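Local structure of heme-binding protein HutZ (Vibrio cholerae, 3TGV) at residues 51-56 with 123-128; 40-45 with 82-87. The protein binds heme with high efficiency and very probably degrades it to biliverdin with release of iron, as a member of the HugZ/HutZ heme oxygenase family. The protein carries 1 engineered substitution. One frame throughout, in Å; residues are numbered along the deposited sequence.

Contact 1. Residues 51-56 with 123-128; sequences RHARNL and MLFRLQ
Phe125 of strand 122-129 pushes its ring against one turn of helix 51-58, where Ala53 and Leu56 receive it. The tight part has two components, Leu56 CB over one face of the ring and Ala53 O at its far end. Leu56 CB stands 4.1 Å from the ring centroid and 28° off the normal, which meets the geometry of a CH-pi contact, and the same Leu56 CB comes within 3.7 Å of Phe125 CE1. Leu56 CD1 lies over the rim of the ring, 4.2 Å from Phe125 CG. The far end of the ring reaches the helix backbone: Phe125 CZ is 3.6 Å from Ala53 O, approached obliquely, while Ala53 CB packs more loosely on Phe125 CE2 at 4.3 Å. With Phe125 CG anti to its carbonyl carbon (chi1 -72°), the ring extends off the strand to meet the helix. All three touching residues are buried; 199 Å² is buried in all, and the closest cross-segment contacts are apolar except for the Ala53 carbonyl.

The solvent side is that of Arg54 and, in part, Arg51. Arg54 is exposed and its side chain starts away from the strand, its guanidinium hydrogen-bonded to the carbonyl oxygens of His48 and Ile49. Arg51, partly exposed, instead reaches Asp85 of the second subunit through a salt bridge. Leu56 also rests on Val62 and Ala88, and Phe125 on Ile46, so a short helix covers an antiparallel sheet through apolar side chains, consistent with the split-barrel architecture of the FMN-binding clan to which the pyridoxamine 5'-phosphate oxidase family belongs.

Contact 2. Residues 40-45 with 82-87; sequences EGYFVL and LTFDAV
In the interior of the curled antiparallel sheet, consistent with the split barrel of the FMN-binding clan, Tyr42 of strand 41-47 meets Phe84 of strand 81-91, two strands that do not pair directly and are bridged by strand 122-129. The two rings carry the whole contact. Phe84 CZ sits over one face of the Tyr42 ring, 3.5 Å above its plane and displaced toward the rim; the Tyr42 atom nearest to Phe84 CZ is CE2, at 3.6 Å. Phe84 CE2 follows at 4.0 Å from Tyr42 CE2. The centroids are 5.0 Å apart and the planes meet at 40°, an oblique aromatic pair. Phe84 CG lies between its backbone N and carbonyl carbon (chi1 58°), a placement that carries the ring inward to Tyr42. Both residues are buried.

Around the pair, Met66 packs on Tyr42 and Ile64 on Phe84, both from strand 61-67. Gln37 of strand 28-38 adjoins Tyr42, while Pro129, at the end of strand 122-129, touches Phe84. The phenol oxygen Tyr42 OH has a polar partner in Arg11 NH2, a hydrogen bond to helix 3-13.

Contacts 1 and 2 have centres 10 Å apart and share one sheet, in which strand 122-129 of contact 1 runs between the two strands of contact 2. The joins are direct: Leu127 N lies 2.7 Å from Tyr42 O, and Gln128 O lies 2.9 Å from Val87 N, both probable hydrogen bonds. Side chains meet too, with Arg126 CB 3.4 Å from Phe43 CE1. Helix 51-58 follows strand 41-47 in sequence, so contact 1 folds that helix back onto strand 122-129, the sheet neighbour of strand 41-47. The same segments, though not the touching residues, meet the second subunit: Asp85 of this chain makes only a long, weak ion pair with Arg51 of the second subunit.

Contact 1. Residues 51-56 with 123-128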
loop_
_atom_site.group_PDB
_atom_site.type_symbol
_atom_site.label_atom_id
_atom_site.label_comp_id
_atom_site.label_asym_id
_atom_site.label_seq_id
_atom_site.Cartn_x
_atom_site.Cartn_y
_atom_site.Cartn_z
ATOM N N ARG A 51 -11.540 7.552 -3.776
ATOM C CA ARG A 51 -11.245 7.048 -5.110
ATOM C C ARG A 51 -11.278 5.537 -5.237
ATOM O O ARG A 51 -11.716 5.019 -6.264
ATOM C CB ARG A 51 -9.879 7.517 -5.571
ATOM C CG ARG A 51 -9.822 8.969 -5.861
ATOM C CD ARG A 51 -8.560 9.334 -6.607
ATOM N NE ARG A 51 -8.414 10.781 -6.590
ATOM C CZ ARG A 51 -7.275 11.426 -6.795
ATOM N NH1 ARG A 51 -6.157 10.751 -7.043
ATOM N NH2 ARG A 51 -7.260 12.751 -6.750
ATOM N N HIS A 52 -10.787 4.820 -4.232
ATOM C CA HIS A 52 -10.655 3.371 -4.411
ATOM C C HIS A 52 -12.016 2.696 -4.628
ATOM O O HIS A 52 -12.127 1.722 -5.372
ATOM C CB HIS A 52 -9.866 2.709 -3.264
ATOM C CG HIS A 52 -10.418 2.987 -1.903
ATOM N ND1 HIS A 52 -9.847 2.488 -0.752
ATOM C CD2 HIS A 52 -11.490 3.713 -1.505
ATOM C CE1 HIS A 52 -10.537 2.904 0.296
ATOM N NE2 HIS A 52 -11.545 3.640 -0.138
ATOM N N ALA A 53 -13.053 3.231 -3.994
ATOM C CA ALA A 53 -14.402 2.703 -4.161
ATOM C C ALA A 53 -14.973 3.036 -5.540
ATOM O O ALA A 53 -15.616 2.203 -6.173
ATOM C CB ALA A 53 -15.313 3.224 -3.062
ATOM N N ARG A 54 -14.745 4.256 -6.006
ATOM C CA ARG A 54 -15.181 4.628 -7.343
ATOM C C ARG A 54 -14.383 3.891 -8.416
ATOM O O ARG A 54 -14.908 3.547 -9.477
ATOM C CB ARG A 54 -15.078 6.138 -7.536
ATOM C CG ARG A 54 -16.196 6.923 -6.854
ATOM C CD ARG A 54 -15.970 8.419 -6.997
ATOM N NE ARG A 54 -15.075 8.957 -5.976
ATOM C CZ ARG A 54 -13.958 9.632 -6.235
ATOM N NH1 ARG A 54 -13.592 9.859 -7.490
ATOM N NH2 ARG A 54 -13.212 10.095 -5.240
ATOM N N ASN A 55 -13.109 3.642 -8.141
ATOM C CA ASN A 55 -12.293 2.828 -9.045
ATOM C C ASN A 55 -12.784 1.390 -9.145
ATOM O O ASN A 55 -12.968 0.878 -10.241
ATOM C CB ASN A 55 -10.822 2.852 -8.640
ATOM C CG ASN A 55 -10.163 4.165 -8.955
ATOM O OD1 ASN A 55 -10.785 5.053 -9.509
ATOM N ND2 ASN A 55 -8.899 4.300 -8.594
ATOM N N LEU A 56 -13.005 0.733 -8.012
ATOM C CA LEU A 56 -13.432 -0.666 -8.064
ATOM C C LEU A 56 -14.795 -0.806 -8.740
ATOM O O LEU A 56 -15.118 -1.865 -9.284
ATOM C CB LEU A 56 -13.462 -1.292 -6.672
ATOM C CG LEU A 56 -12.103 -1.534 -6.016
ATOM C CD1 LEU A 56 -12.305 -1.923 -4.563
ATOM C CD2 LEU A 56 -11.298 -2.591 -6.762
ATOM N N MET A 123 -19.831 1.074 0.701
ATOM C CA MET A 123 -20.122 -0.052 -0.162
ATOM C C MET A 123 -19.293 -1.252 0.278
ATOM O O MET A 123 -18.170 -1.093 0.755
ATOM C CB MET A 123 -19.762 0.305 -1.602
ATOM C CG MET A 123 -20.318 1.629 -2.066
ATOM S SD MET A 123 -19.658 2.098 -3.674
ATOM C CE MET A 123 -21.189 2.436 -4.552
ATOM N N LEU A 124 -19.844 -2.448 0.108
ATOM C CA LEU A 124 -19.122 -3.668 0.453
ATOM C C LEU A 124 -18.635 -4.365 -0.809
ATOM O O LEU A 124 -19.436 -4.759 -1.656
ATOM C CB LEU A 124 -20.028 -4.598 1.259
ATOM C CG LEU A 124 -19.500 -5.982 1.636
ATOM C CD1 LEU A 124 -18.284 -5.878 2.551
ATOM C CD2 LEU A 124 -20.606 -6.777 2.302
ATOM N N PHE A 125 -17.322 -4.511 -0.943
ATOM C CA PHE A 125 -16.761 -5.176 -2.114
ATOM C C PHE A 125 -16.204 -6.547 -1.762
ATOM O O PHE A 125 -15.466 -6.687 -0.794
ATOM C CB PHE A 125 -15.654 -4.334 -2.764
ATOM C CG PHE A 125 -16.155 -3.105 -3.479
ATOM C CD1 PHE A 125 -16.406 -3.133 -4.843
ATOM C CD2 PHE A 125 -16.364 -1.928 -2.790
ATOM C CE1 PHE A 125 -16.863 -2.009 -5.505
ATOM C CE2 PHE A 125 -16.822 -0.803 -3.445
ATOM C CZ PHE A 125 -17.073 -0.845 -4.804
ATOM N N ARG A 126 -16.573 -7.550 -2.551
ATOM C CA ARG A 126 -15.921 -8.857 -2.485
ATOM C C ARG A 126 -14.720 -8.900 -3.418
ATOM O O ARG A 126 -14.820 -8.528 -4.584
ATOM C CB ARG A 126 -16.890 -9.978 -2.862
ATOM C CG ARG A 126 -16.165 -11.204 -3.375
ATOM C CD ARG A 126 -16.892 -12.503 -3.092
ATOM N NE ARG A 126 -18.017 -12.727 -3.988
ATOM C CZ ARG A 126 -18.424 -13.932 -4.376
ATOM N NH1 ARG A 126 -17.787 -15.022 -3.955
ATOM N NH2 ARG A 126 -19.467 -14.049 -5.190
ATOM N N LEU A 127 -13.581 -9.354 -2.909
ATOM C CA LEU A 127 -12.379 -9.435 -3.725
ATOM C C LEU A 127 -11.918 -10.877 -3.820
ATOM O O LEU A 127 -11.648 -11.509 -2.802
ATOM C CB LEU A 127 -11.270 -8.588 -3.116
ATOM C CG LEU A 127 -11.704 -7.228 -2.592
ATOM C CD1 LEU A 127 -10.524 -6.564 -1.924
ATOM C CD2 LEU A 127 -12.245 -6.372 -3.717
ATOM N N GLN A 128 -11.812 -11.378 -5.048
ATOM C CA GLN A 128 -11.483 -12.779 -5.301
ATOM C C GLN A 128 -10.195 -12.920 -6.093
ATOM O O GLN A 128 -10.096 -12.433 -7.223
ATOM C CB GLN A 128 -12.624 -13.462 -6.054
ATOM C CG GLN A 128 -13.980 -13.238 -5.417
ATOM C CD GLN A 128 -15.075 -14.038 -6.077
ATOM O OE1 GLN A 128 -15.819 -13.523 -6.918
ATOM N NE2 GLN A 128 -15.189 -15.305 -5.696
#

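Contact 2. Residues 40-45 with 82-87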
loop_
_atom_site.group_PDB
_atom_site.type_symbol
_atom_site.label_atom_id
_atom_site.label_comp_id
_atom_site.label_asym_id
_atom_site.label_seq_id
_atom_site.Cartn_x
_atom_site.Cartn_y
_atom_site.Cartn_z
ATOM N N GLU A 40 -15.702 -17.115 0.670
ATOM C CA GLU A 40 -16.225 -16.387 -0.482
ATOM C C GLU A 40 -15.244 -15.347 -1.026
ATOM O O GLU A 40 -15.445 -14.811 -2.114
ATOM C CB GLU A 40 -17.529 -15.680 -0.096
ATOM C CG GLU A 40 -18.458 -16.505 0.775
ATOM C CD GLU A 40 -19.248 -17.524 -0.026
ATOM O OE1 GLU A 40 -20.300 -17.152 -0.594
ATOM O OE2 GLU A 40 -18.813 -18.694 -0.092
ATOM N N GLY A 41 -14.201 -15.046 -0.254
ATOM C CA GLY A 41 -13.172 -14.109 -0.680
ATOM C C GLY A 41 -12.782 -13.126 0.409
ATOM O O GLY A 41 -13.082 -13.332 1.586
ATOM N N TYR A 42 -12.105 -12.053 0.017
ATOM C CA TYR A 42 -11.777 -10.984 0.951
ATOM C C TYR A 42 -12.805 -9.861 0.821
ATOM O O TYR A 42 -13.288 -9.579 -0.272
ATOM C CB TYR A 42 -10.372 -10.450 0.690
ATOM C CG TYR A 42 -9.252 -11.436 0.978
ATOM C CD1 TYR A 42 -8.470 -11.312 2.120
ATOM C CD2 TYR A 42 -8.983 -12.481 0.114
ATOM C CE1 TYR A 42 -7.439 -12.199 2.391
ATOM C CE2 TYR A 42 -7.952 -13.384 0.379
ATOM C CZ TYR A 42 -7.189 -13.236 1.520
ATOM O OH TYR A 42 -6.163 -14.123 1.788
ATOM N N PHE A 43 -13.144 -9.223 1.931
ATOM C CA PHE A 43 -14.161 -8.180 1.898
ATOM C C PHE A 43 -13.688 -6.891 2.541
ATOM O O PHE A 43 -13.113 -6.901 3.628
ATOM C CB PHE A 43 -15.449 -8.658 2.566
ATOM C CG PHE A 43 -16.097 -9.811 1.858
ATOM C CD1 PHE A 43 -17.168 -9.603 0.999
ATOM C CD2 PHE A 43 -15.629 -11.108 2.046
ATOM C CE1 PHE A 43 -17.762 -10.671 0.343
ATOM C CE2 PHE A 43 -16.214 -12.171 1.396
ATOM C CZ PHE A 43 -17.278 -11.958 0.543
ATOM N N VAL A 44 -13.939 -5.781 1.856
ATOM C CA VAL A 44 -13.682 -4.463 2.424
ATOM C C VAL A 44 -14.940 -3.609 2.368
ATOM O O VAL A 44 -15.739 -3.734 1.440
ATOM C CB VAL A 44 -12.554 -3.739 1.681
ATOM C CG1 VAL A 44 -11.239 -4.509 1.847
ATOM C CG2 VAL A 44 -12.915 -3.567 0.207
ATOM N N LEU A 45 -15.101 -2.746 3.367
ATOM C CA LEU A 45 -16.258 -1.861 3.477
ATOM C C LEU A 45 -15.771 -0.422 3.386
ATOM O O LEU A 45 -15.252 0.122 4.357
ATOM C CB LEU A 45 -16.975 -2.085 4.810
ATOM C CG LEU A 45 -18.247 -1.263 5.072
ATOM C CD1 LEU A 45 -19.300 -1.566 4.018
ATOM C CD2 LEU A 45 -18.794 -1.516 6.467
ATOM N N LEU A 82 2.261 -10.687 2.034
ATOM C CA LEU A 82 1.519 -11.537 1.107
ATOM C C LEU A 82 0.924 -10.623 0.055
ATOM O O LEU A 82 0.308 -9.617 0.400
ATOM C CB LEU A 82 0.348 -12.214 1.815
ATOM C CG LEU A 82 0.611 -13.198 2.955
ATOM C CD1 LEU A 82 -0.697 -13.726 3.484
ATOM C CD2 LEU A 82 1.523 -14.349 2.498
ATOM N N THR A 83 1.079 -10.956 -1.219
ATOM C CA THR A 83 0.531 -10.105 -2.278
ATOM C C THR A 83 -0.180 -10.957 -3.325
ATOM O O THR A 83 0.262 -12.075 -3.648
ATOM C CB THR A 83 1.638 -9.264 -2.951
ATOM O OG1 THR A 83 2.418 -8.601 -1.947
ATOM C CG2 THR A 83 1.031 -8.204 -3.862
ATOM N N PHE A 84 -1.281 -10.434 -3.848
ATOM C CA PHE A 84 -2.037 -11.117 -4.891
ATOM C C PHE A 84 -2.948 -10.134 -5.606
ATOM O O PHE A 84 -3.311 -9.100 -5.044
ATOM C CB PHE A 84 -2.853 -12.282 -4.318
ATOM C CG PHE A 84 -3.838 -11.888 -3.244
ATOM C CD1 PHE A 84 -3.424 -11.713 -1.936
ATOM C CD2 PHE A 84 -5.189 -11.734 -3.540
ATOM C CE1 PHE A 84 -4.329 -11.359 -0.940
ATOM C CE2 PHE A 84 -6.107 -11.381 -2.541
ATOM C CZ PHE A 84 -5.669 -11.200 -1.244
ATOM N N ASP A 85 -3.294 -10.448 -6.850
ATOM C CA ASP A 85 -4.242 -9.646 -7.610
ATOM C C ASP A 85 -5.604 -10.293 -7.485
ATOM O O ASP A 85 -5.690 -11.484 -7.188
ATOM C CB ASP A 85 -3.834 -9.548 -9.079
ATOM C CG ASP A 85 -2.528 -8.790 -9.274
ATOM O OD1 ASP A 85 -2.055 -8.133 -8.317
ATOM O OD2 ASP A 85 -1.966 -8.855 -10.388
ATOM N N ALA A 86 -6.662 -9.507 -7.699
ATOM C CA ALA A 86 -8.029 -9.972 -7.492
ATOM C C ALA A 86 -9.030 -9.297 -8.428
ATOM O O ALA A 86 -8.713 -8.327 -9.097
ATOM C CB ALA A 86 -8.446 -9.754 -6.037
ATOM N N VAL A 87 -10.245 -9.834 -8.465
ATOM C CA VAL A 87 -11.342 -9.232 -9.209
ATOM C C VAL A 87 -12.385 -8.747 -8.222
ATOM O O VAL A 87 -12.841 -9.513 -7.375
ATOM C CB VAL A 87 -12.006 -10.240 -10.151
ATOM C CG1 VAL A 87 -13.187 -9.584 -10.873
ATOM C CG2 VAL A 87 -10.990 -10.783 -11.134
#